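PDB 2EW2: 2-dehydropantoate 2-reductase, putative from Enterococcus faecalis, which probably catalyses the NADPH-dependent reduction of 2-dehydropantoate (ketopantoate) to (R)-pantoate in the pathway to pantothenate. Local coordinates for residues B[29-34]-B[60-65]; B[35-41]-B[137-141]. All blocks are in the same frame, centred on the assembly; numbering follows the deposited sequence.

Contact 1: residues B[29-34]-B[60-65]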
ATOM      1  N   VAL B  29       1.270  47.567  -2.673  1.00 25.85           N
ATOM      2  CA  VAL B  29       1.563  46.259  -2.064  1.00 24.76           C
ATOM      3  C   VAL B  29       1.224  46.212  -0.581  1.00 24.57           C
ATOM      4  O   VAL B  29       1.572  47.123   0.180  1.00 24.78           O
ATOM      5  CB  VAL B  29       3.059  45.851  -2.259  1.00 24.68           C
ATOM      6  CG1 VAL B  29       3.383  44.534  -1.527  1.00 24.91           C
ATOM      7  CG2 VAL B  29       3.397  45.707  -3.731  1.00 23.68           C
ATOM      8  N   THR B  30       0.541  45.142  -0.180  1.00 24.02           N
ATOM      9  CA  THR B  30       0.278  44.839   1.219  1.00 23.11           C
ATOM     10  C   THR B  30       0.810  43.443   1.565  1.00 22.88           C
ATOM     11  O   THR B  30       0.595  42.484   0.821  1.00 22.17           O
ATOM     12  CB  THR B  30      -1.233  44.907   1.523  1.00 23.62           C
ATOM     13  OG1 THR B  30      -1.734  46.193   1.125  1.00 24.55           O
ATOM     14  CG2 THR B  30      -1.518  44.680   3.018  1.00 22.41           C
ATOM     15  N   LEU B  31       1.470  43.335   2.712  1.00 22.37           N
ATOM     16  CA  LEU B  31       2.018  42.056   3.160  1.00 22.38           C
ATOM     17  C   LEU B  31       1.113  41.419   4.213  1.00 22.38           C
ATOM     18  O   LEU B  31       0.609  42.100   5.103  1.00 21.87           O
ATOM     19  CB  LEU B  31       3.417  42.251   3.742  1.00 21.97           C
ATOM     20  CG  LEU B  31       4.447  42.985   2.880  1.00 22.69           C
ATOM     21  CD1 LEU B  31       5.719  43.290   3.705  1.00 21.50           C
ATOM     22  CD2 LEU B  31       4.791  42.183   1.620  1.00 20.13           C
ATOM     23  N   ILE B  32       0.904  40.112   4.100  1.00 22.23           N
ATOM     24  CA  ILE B  32       0.167  39.366   5.110  1.00 22.79           C
ATOM     25  C   ILE B  32       1.051  38.226   5.601  1.00 23.40           C
ATOM     26  O   ILE B  32       1.565  37.440   4.802  1.00 22.44           O
ATOM     27  CB  ILE B  32      -1.182  38.831   4.556  1.00 23.31           C
ATOM     28  CG1 ILE B  32      -2.029  40.000   4.026  1.00 23.83           C
ATOM     29  CG2 ILE B  32      -1.947  38.078   5.629  1.00 23.07           C
ATOM     30  CD1 ILE B  32      -2.834  39.634   2.837  1.00 28.07           C
ATOM     31  N   ASP B  33       1.226  38.147   6.917  1.00 24.86           N
ATOM     32  CA  ASP B  33       2.167  37.180   7.494  1.00 27.29           C
ATOM     33  C   ASP B  33       1.783  36.796   8.906  1.00 28.50           C
ATOM     34  O   ASP B  33       1.229  37.603   9.642  1.00 28.71           O
ATOM     35  CB  ASP B  33       3.584  37.755   7.504  1.00 27.07           C
ATOM     36  CG  ASP B  33       4.644  36.678   7.516  1.00 28.64           C
ATOM     37  OD1 ASP B  33       5.147  36.393   8.614  1.00 29.11           O
ATOM     38  OD2 ASP B  33       4.952  36.097   6.441  1.00 27.04           O
ATOM     39  N   GLN B  34       2.154  35.580   9.293  1.00 30.48           N
ATOM     40  CA  GLN B  34       1.764  34.995  10.570  1.00 32.72           C
ATOM     41  C   GLN B  34       2.833  35.140  11.663  1.00 32.88           C
ATOM     42  O   GLN B  34       2.599  34.741  12.814  1.00 33.98           O
ATOM     43  CB  GLN B  34       1.376  33.519  10.360  1.00 32.78           C
ATOM     44  CG  GLN B  34       0.316  33.342   9.256  1.00 34.72           C
ATOM     45  CD  GLN B  34      -0.049  31.893   8.975  1.00 35.49           C
ATOM     46  OE1 GLN B  34       0.119  31.403   7.855  1.00 39.17           O
ATOM     47  NE2 GLN B  34      -0.546  31.201   9.989  1.00 39.01           N
ATOM     48  N   LEU B  60       6.046  49.108   3.827  1.00 30.20           N
ATOM     49  CA  LEU B  60       4.856  48.440   3.325  1.00 28.13           C
ATOM     50  C   LEU B  60       3.935  48.162   4.483  1.00 26.86           C
ATOM     51  O   LEU B  60       4.403  47.857   5.586  1.00 27.08           O
ATOM     52  CB  LEU B  60       5.217  47.134   2.593  1.00 27.90           C
ATOM     53  CG  LEU B  60       6.046  47.285   1.304  1.00 28.27           C
ATOM     54  CD1 LEU B  60       6.460  45.944   0.698  1.00 28.28           C
ATOM     55  CD2 LEU B  60       5.322  48.138   0.261  1.00 28.22           C
ATOM     56  N   PRO B  61       2.619  48.273   4.244  1.00 25.48           N
ATOM     57  CA  PRO B  61       1.658  47.831   5.241  1.00 25.24           C
ATOM     58  C   PRO B  61       1.745  46.321   5.420  1.00 24.78           C
ATOM     59  O   PRO B  61       2.009  45.594   4.465  1.00 25.49           O
ATOM     60  CB  PRO B  61       0.299  48.256   4.667  1.00 24.44           C
ATOM     61  CG  PRO B  61       0.522  48.589   3.264  1.00 24.63           C
ATOM     62  CD  PRO B  61       1.979  48.837   3.038  1.00 25.29           C
ATOM     63  N   ILE B  62       1.578  45.865   6.652  1.00 24.97           N
ATOM     64  CA  ILE B  62       1.647  44.434   6.958  1.00 24.44           C
ATOM     65  C   ILE B  62       0.629  44.095   8.032  1.00 25.37           C
ATOM     66  O   ILE B  62       0.431  44.852   8.992  1.00 25.44           O
ATOM     67  CB  ILE B  62       3.099  43.973   7.332  1.00 24.49           C
ATOM     68  CG1 ILE B  62       3.169  42.450   7.514  1.00 23.90           C
ATOM     69  CG2 ILE B  62       3.628  44.713   8.571  1.00 23.07           C
ATOM     70  CD1 ILE B  62       4.601  41.864   7.475  1.00 23.78           C
ATOM     71  N   PHE B  63      -0.050  42.972   7.848  1.00 25.67           N
ATOM     72  CA  PHE B  63      -1.082  42.547   8.774  1.00 26.37           C
ATOM     73  C   PHE B  63      -0.925  41.065   9.062  1.00 26.86           C
ATOM     74  O   PHE B  63      -0.411  40.334   8.232  1.00 26.60           O
ATOM     75  CB  PHE B  63      -2.465  42.801   8.147  1.00 27.16           C
ATOM     76  CG  PHE B  63      -2.713  44.248   7.764  1.00 26.55           C
ATOM     77  CD1 PHE B  63      -2.528  44.670   6.469  1.00 26.41           C
ATOM     78  CD2 PHE B  63      -3.135  45.173   8.720  1.00 27.77           C
ATOM     79  CE1 PHE B  63      -2.770  46.003   6.092  1.00 26.96           C
ATOM     80  CE2 PHE B  63      -3.365  46.514   8.369  1.00 27.82           C
ATOM     81  CZ  PHE B  63      -3.179  46.929   7.048  1.00 27.83           C
ATOM     82  N   SER B  64      -1.348  40.624  10.240  1.00 27.82           N
ATOM     83  CA  SER B  64      -1.495  39.196  10.489  1.00 28.65           C
ATOM     84  C   SER B  64      -2.840  38.775   9.906  1.00 28.78           C
ATOM     85  O   SER B  64      -3.731  39.617   9.740  1.00 28.48           O
ATOM     86  CB  SER B  64      -1.417  38.876  11.986  1.00 28.87           C
ATOM     87  OG  SER B  64      -2.587  39.301  12.667  1.00 31.76           O
ATOM     88  N   PRO B  65      -2.995  37.482   9.557  1.00 29.17           N
ATOM     89  CA  PRO B  65      -4.279  37.043   9.005  1.00 29.58           C
ATOM     90  C   PRO B  65      -5.483  37.349   9.922  1.00 30.39           C
ATOM     91  O   PRO B  65      -6.539  37.752   9.435  1.00 30.10           O
ATOM     92  CB  PRO B  65      -4.083  35.530   8.834  1.00 29.43           C
ATOM     93  CG  PRO B  65      -2.608  35.365   8.693  1.00 29.64           C
ATOM     94  CD  PRO B  65      -2.024  36.372   9.626  1.00 29.20           C
TER
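Leu31 and Ile62 stand side by side on one face of the sheet, CB of Leu31 lying 3.8 Å from CG1 of Ile62. With CG1 of Ile62 anti to its backbone N (chi1 -174°), that branch runs alongside Leu31, and Ile62 CD1 also reaches Leu31 CB. Leu31 CD1 leans the other way, crossing obliquely over Leu60 and ending 4.0 Å from Leu60 CB; Val29 CG1 meets Leu60 CD1. On the face of Ile32 and Phe63, Thr30 CG2 sits at the edge of the aromatic ring, in its plane and 3.6 Å from Phe63 CE1. Ile32 CG2 packs on Pro65 CG. This is a parallel pair at the rim of a Rossmann-type sheet: 62-63 is the outermost strand, and 28-32 is also hydrogen-bonded on its other side to strand 5-9. Helix 36-45 covers Ile62, and Met90 of helix 84-94 touches Ile32. Leu31 uses both its polar backbone atoms, giving N-H to Pro61 O at 2.9 Å, nearly straight at 173°, and accepting from Phe63 N. Asp33 N closes the ladder on Phe63 O at 3.0 Å, approaching nearly along the C=O axis. Beyond it the strands give way to loop, where CA of Ser64 makes a CA-H...O contact with Asp33 O and Gln34 CG lies 3.6 Å from Pro65 CG. The Asp33 carboxylate has its partners outside the pair: OD2 accepts from Ala11 N in the probable dinucleotide-binding glycine turn, and OD1 from Trp35 N.

Contact 2: residues B[35-41]-B[137-141]; sequences WPAHIEA and LEGPG
Pro140 presses its ring into the first turn of helix 36-45, with Pro140 CB 3.5 Å from Ala37 O and Pro140 CG 3.8 Å from Ala37 CB. One turn on, Ala41 CB lies 3.4 Å from Pro140 O, and CA of Gly141 passes just beside the same methyl. In this tight part lies the polar bond of the contact: Gly141 N donates to ND1 of the buried His38 at 2.9 Å, with an N-H...N angle of 159° and the donor Gly141 N tilted about 20° from the imidazole plane. CG of His38 is anti to its backbone N (chi1 -165°), carrying the ring to the loop. NE2 is bonded to Ala11 O, which implies that it carries a proton while ND1 accepts; the two bonds together fix the rotation of the imidazole.

The outer part is the more exposed, Trp35 and Leu137 being open to solvent in the assembly. Trp35, at the N-cap position, reaches over with its six-membered ring: Trp35 CH2 lies 3.7 Å from Pro140 CG, and Trp35 CZ3 touches Leu137 CD2 at 3.5 Å. Pro140 CB and Ala37 CB lie over the same face of the indole. Gly139, paired with Glu138 in a classic beta bulge facing strand 142-145, barely touches the helix. The contact thus sets the start of helix 36-45 against the turn between edge strand 136-139 and strand 142-145 of the small four-stranded sheet, where Gly141 is backbone-bonded to Ile48 of strand 47-51.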
ATOM      1  N   TRP B  35       3.980  35.732  11.319  1.00 32.04           N
ATOM      2  CA  TRP B  35       5.133  35.801  12.234  1.00 30.71           C
ATOM      3  C   TRP B  35       5.183  37.149  12.952  1.00 29.74           C
ATOM      4  O   TRP B  35       5.510  38.159  12.337  1.00 29.35           O
ATOM      5  CB  TRP B  35       6.440  35.525  11.464  1.00 30.61           C
ATOM      6  CG  TRP B  35       7.671  35.398  12.317  1.00 30.32           C
ATOM      7  CD1 TRP B  35       7.727  35.070  13.642  1.00 30.29           C
ATOM      8  CD2 TRP B  35       9.034  35.575  11.893  1.00 30.23           C
ATOM      9  NE1 TRP B  35       9.030  35.048  14.074  1.00 29.83           N
ATOM     10  CE2 TRP B  35       9.855  35.357  13.025  1.00 29.93           C
ATOM     11  CE3 TRP B  35       9.640  35.898  10.668  1.00 29.84           C
ATOM     12  CZ2 TRP B  35      11.251  35.441  12.971  1.00 29.77           C
ATOM     13  CZ3 TRP B  35      11.038  36.001  10.620  1.00 30.89           C
ATOM     14  CH2 TRP B  35      11.821  35.767  11.766  1.00 29.99           C
ATOM     15  N   PRO B  36       4.834  37.174  14.255  1.00 29.25           N
ATOM     16  CA  PRO B  36       4.720  38.438  14.985  1.00 28.95           C
ATOM     17  C   PRO B  36       5.966  39.327  14.941  1.00 28.54           C
ATOM     18  O   PRO B  36       5.842  40.524  14.673  1.00 27.84           O
ATOM     19  CB  PRO B  36       4.374  37.984  16.410  1.00 29.46           C
ATOM     20  CG  PRO B  36       3.642  36.671  16.191  1.00 29.53           C
ATOM     21  CD  PRO B  36       4.466  36.025  15.107  1.00 29.22           C
ATOM     22  N   ALA B  37       7.151  38.745  15.153  1.00 28.37           N
ATOM     23  CA  ALA B  37       8.418  39.503  15.134  1.00 28.15           C
ATOM     24  C   ALA B  37       8.670  40.208  13.797  1.00 27.92           C
ATOM     25  O   ALA B  37       9.202  41.336  13.750  1.00 27.82           O
ATOM     26  CB  ALA B  37       9.581  38.579  15.470  1.00 28.62           C
ATOM     27  N   HIS B  38       8.281  39.529  12.722  1.00 27.35           N
ATOM     28  CA  HIS B  38       8.407  40.009  11.344  1.00 26.89           C
ATOM     29  C   HIS B  38       7.469  41.205  11.134  1.00 27.01           C
ATOM     30  O   HIS B  38       7.863  42.230  10.583  1.00 26.23           O
ATOM     31  CB  HIS B  38       8.059  38.842  10.410  1.00 26.53           C
ATOM     32  CG  HIS B  38       8.456  39.029   8.975  1.00 26.27           C
ATOM     33  ND1 HIS B  38       9.729  39.392   8.582  1.00 24.96           N
ATOM     34  CD2 HIS B  38       7.751  38.838   7.831  1.00 25.21           C
ATOM     35  CE1 HIS B  38       9.777  39.451   7.262  1.00 25.35           C
ATOM     36  NE2 HIS B  38       8.594  39.109   6.781  1.00 22.86           N
ATOM     37  N   ILE B  39       6.233  41.078  11.608  1.00 27.53           N
ATOM     38  CA  ILE B  39       5.261  42.170  11.536  1.00 28.31           C
ATOM     39  C   ILE B  39       5.759  43.403  12.311  1.00 28.68           C
ATOM     40  O   ILE B  39       5.685  44.524  11.814  1.00 28.34           O
ATOM     41  CB  ILE B  39       3.871  41.723  12.065  1.00 28.25           C
ATOM     42  CG1 ILE B  39       3.297  40.614  11.179  1.00 28.25           C
ATOM     43  CG2 ILE B  39       2.911  42.916  12.169  1.00 28.05           C
ATOM     44  CD1 ILE B  39       2.038  39.975  11.744  1.00 28.88           C
ATOM     45  N   GLU B  40       6.284  43.172  13.514  1.00 29.89           N
ATOM     46  CA  GLU B  40       6.781  44.245  14.390  1.00 31.62           C
ATOM     47  C   GLU B  40       7.969  44.990  13.791  1.00 30.62           C
ATOM     48  O   GLU B  40       8.004  46.222  13.833  1.00 31.24           O
ATOM     49  CB  GLU B  40       7.134  43.704  15.787  1.00 31.20           C
ATOM     50  CG  GLU B  40       5.931  43.123  16.541  1.00 34.27           C
ATOM     51  CD  GLU B  40       6.303  42.296  17.786  1.00 35.75           C
ATOM     52  OE1 GLU B  40       7.475  42.368  18.240  1.00 41.36           O
ATOM     53  OE2 GLU B  40       5.408  41.583  18.326  1.00 40.40           O
ATOM     54  N   ALA B  41       8.934  44.247  13.242  1.00 29.66           N
ATOM     55  CA  ALA B  41      10.125  44.829  12.627  1.00 29.13           C
ATOM     56  C   ALA B  41       9.750  45.663  11.405  1.00 28.81           C
ATOM     57  O   ALA B  41      10.217  46.795  11.241  1.00 28.95           O
ATOM     58  CB  ALA B  41      11.126  43.727  12.238  1.00 29.06           C
ATOM     59  N   LEU B 137      16.213  34.908   4.371  1.00 24.92           N
ATOM     60  CA  LEU B 137      15.818  35.660   5.546  1.00 25.63           C
ATOM     61  C   LEU B 137      17.012  35.842   6.508  1.00 26.26           C
ATOM     62  O   LEU B 137      17.559  34.856   7.018  1.00 26.29           O
ATOM     63  CB  LEU B 137      14.654  34.957   6.257  1.00 26.02           C
ATOM     64  CG  LEU B 137      14.022  35.793   7.370  1.00 27.72           C
ATOM     65  CD1 LEU B 137      12.903  36.707   6.834  1.00 28.11           C
ATOM     66  CD2 LEU B 137      13.502  34.877   8.464  1.00 30.27           C
ATOM     67  N   GLU B 138      17.389  37.092   6.780  1.00 26.33           N
ATOM     68  CA  GLU B 138      18.474  37.375   7.732  1.00 27.25           C
ATOM     69  C   GLU B 138      17.978  37.537   9.170  1.00 27.19           C
ATOM     70  O   GLU B 138      18.671  37.159  10.127  1.00 26.80           O
ATOM     71  CB  GLU B 138      19.271  38.604   7.305  1.00 27.39           C
ATOM     72  CG  GLU B 138      19.874  38.510   5.901  1.00 30.43           C
ATOM     73  CD  GLU B 138      21.106  39.410   5.732  1.00 34.56           C
ATOM     74  OE1 GLU B 138      21.034  40.454   5.044  1.00 35.08           O
ATOM     75  OE2 GLU B 138      22.151  39.074   6.311  1.00 37.53           O
ATOM     76  N   GLY B 139      16.789  38.112   9.318  1.00 26.92           N
ATOM     77  CA  GLY B 139      16.171  38.315  10.633  1.00 27.11           C
ATOM     78  C   GLY B 139      14.761  38.817  10.404  1.00 27.62           C
ATOM     79  O   GLY B 139      14.387  39.055   9.254  1.00 27.38           O
ATOM     80  N   PRO B 140      13.959  38.972  11.483  1.00 27.99           N
ATOM     81  CA  PRO B 140      12.619  39.560  11.289  1.00 27.84           C
ATOM     82  C   PRO B 140      12.735  40.886  10.540  1.00 27.49           C
ATOM     83  O   PRO B 140      13.568  41.722  10.892  1.00 27.32           O
ATOM     84  CB  PRO B 140      12.110  39.791  12.715  1.00 28.10           C
ATOM     85  CG  PRO B 140      12.912  38.856  13.582  1.00 28.71           C
ATOM     86  CD  PRO B 140      14.228  38.617  12.891  1.00 28.05           C
ATOM     87  N   GLY B 141      11.945  41.045   9.482  1.00 27.15           N
ATOM     88  CA  GLY B 141      11.929  42.271   8.693  1.00 26.67           C
ATOM     89  C   GLY B 141      13.171  42.552   7.865  1.00 26.90           C
ATOM     90  O   GLY B 141      13.341  43.669   7.367  1.00 26.19           O
TER

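How the contacts relate
The two contacts have their centres about 11 Å apart in the N-terminal, NADP_Rossmann-type part of the chain. Their segments alternate in sequence: 29-34 runs straight into 35-41, then come 60-65 and, much later, 137-141. Strand 28-32 therefore leads directly into helix 36-45, which lies against strand 62-63 of contact 1 and, in contact 2, meets the turn after strand 136-139 of the small sheet. Ile39, in the helix segment of contact 2, packs back on contact 1, its CD1 3.3 Å from Asp33 O and 3.6 Å from Ser64 CB. Both contacts border the glycine-rich turn that probably helps bind NADPH.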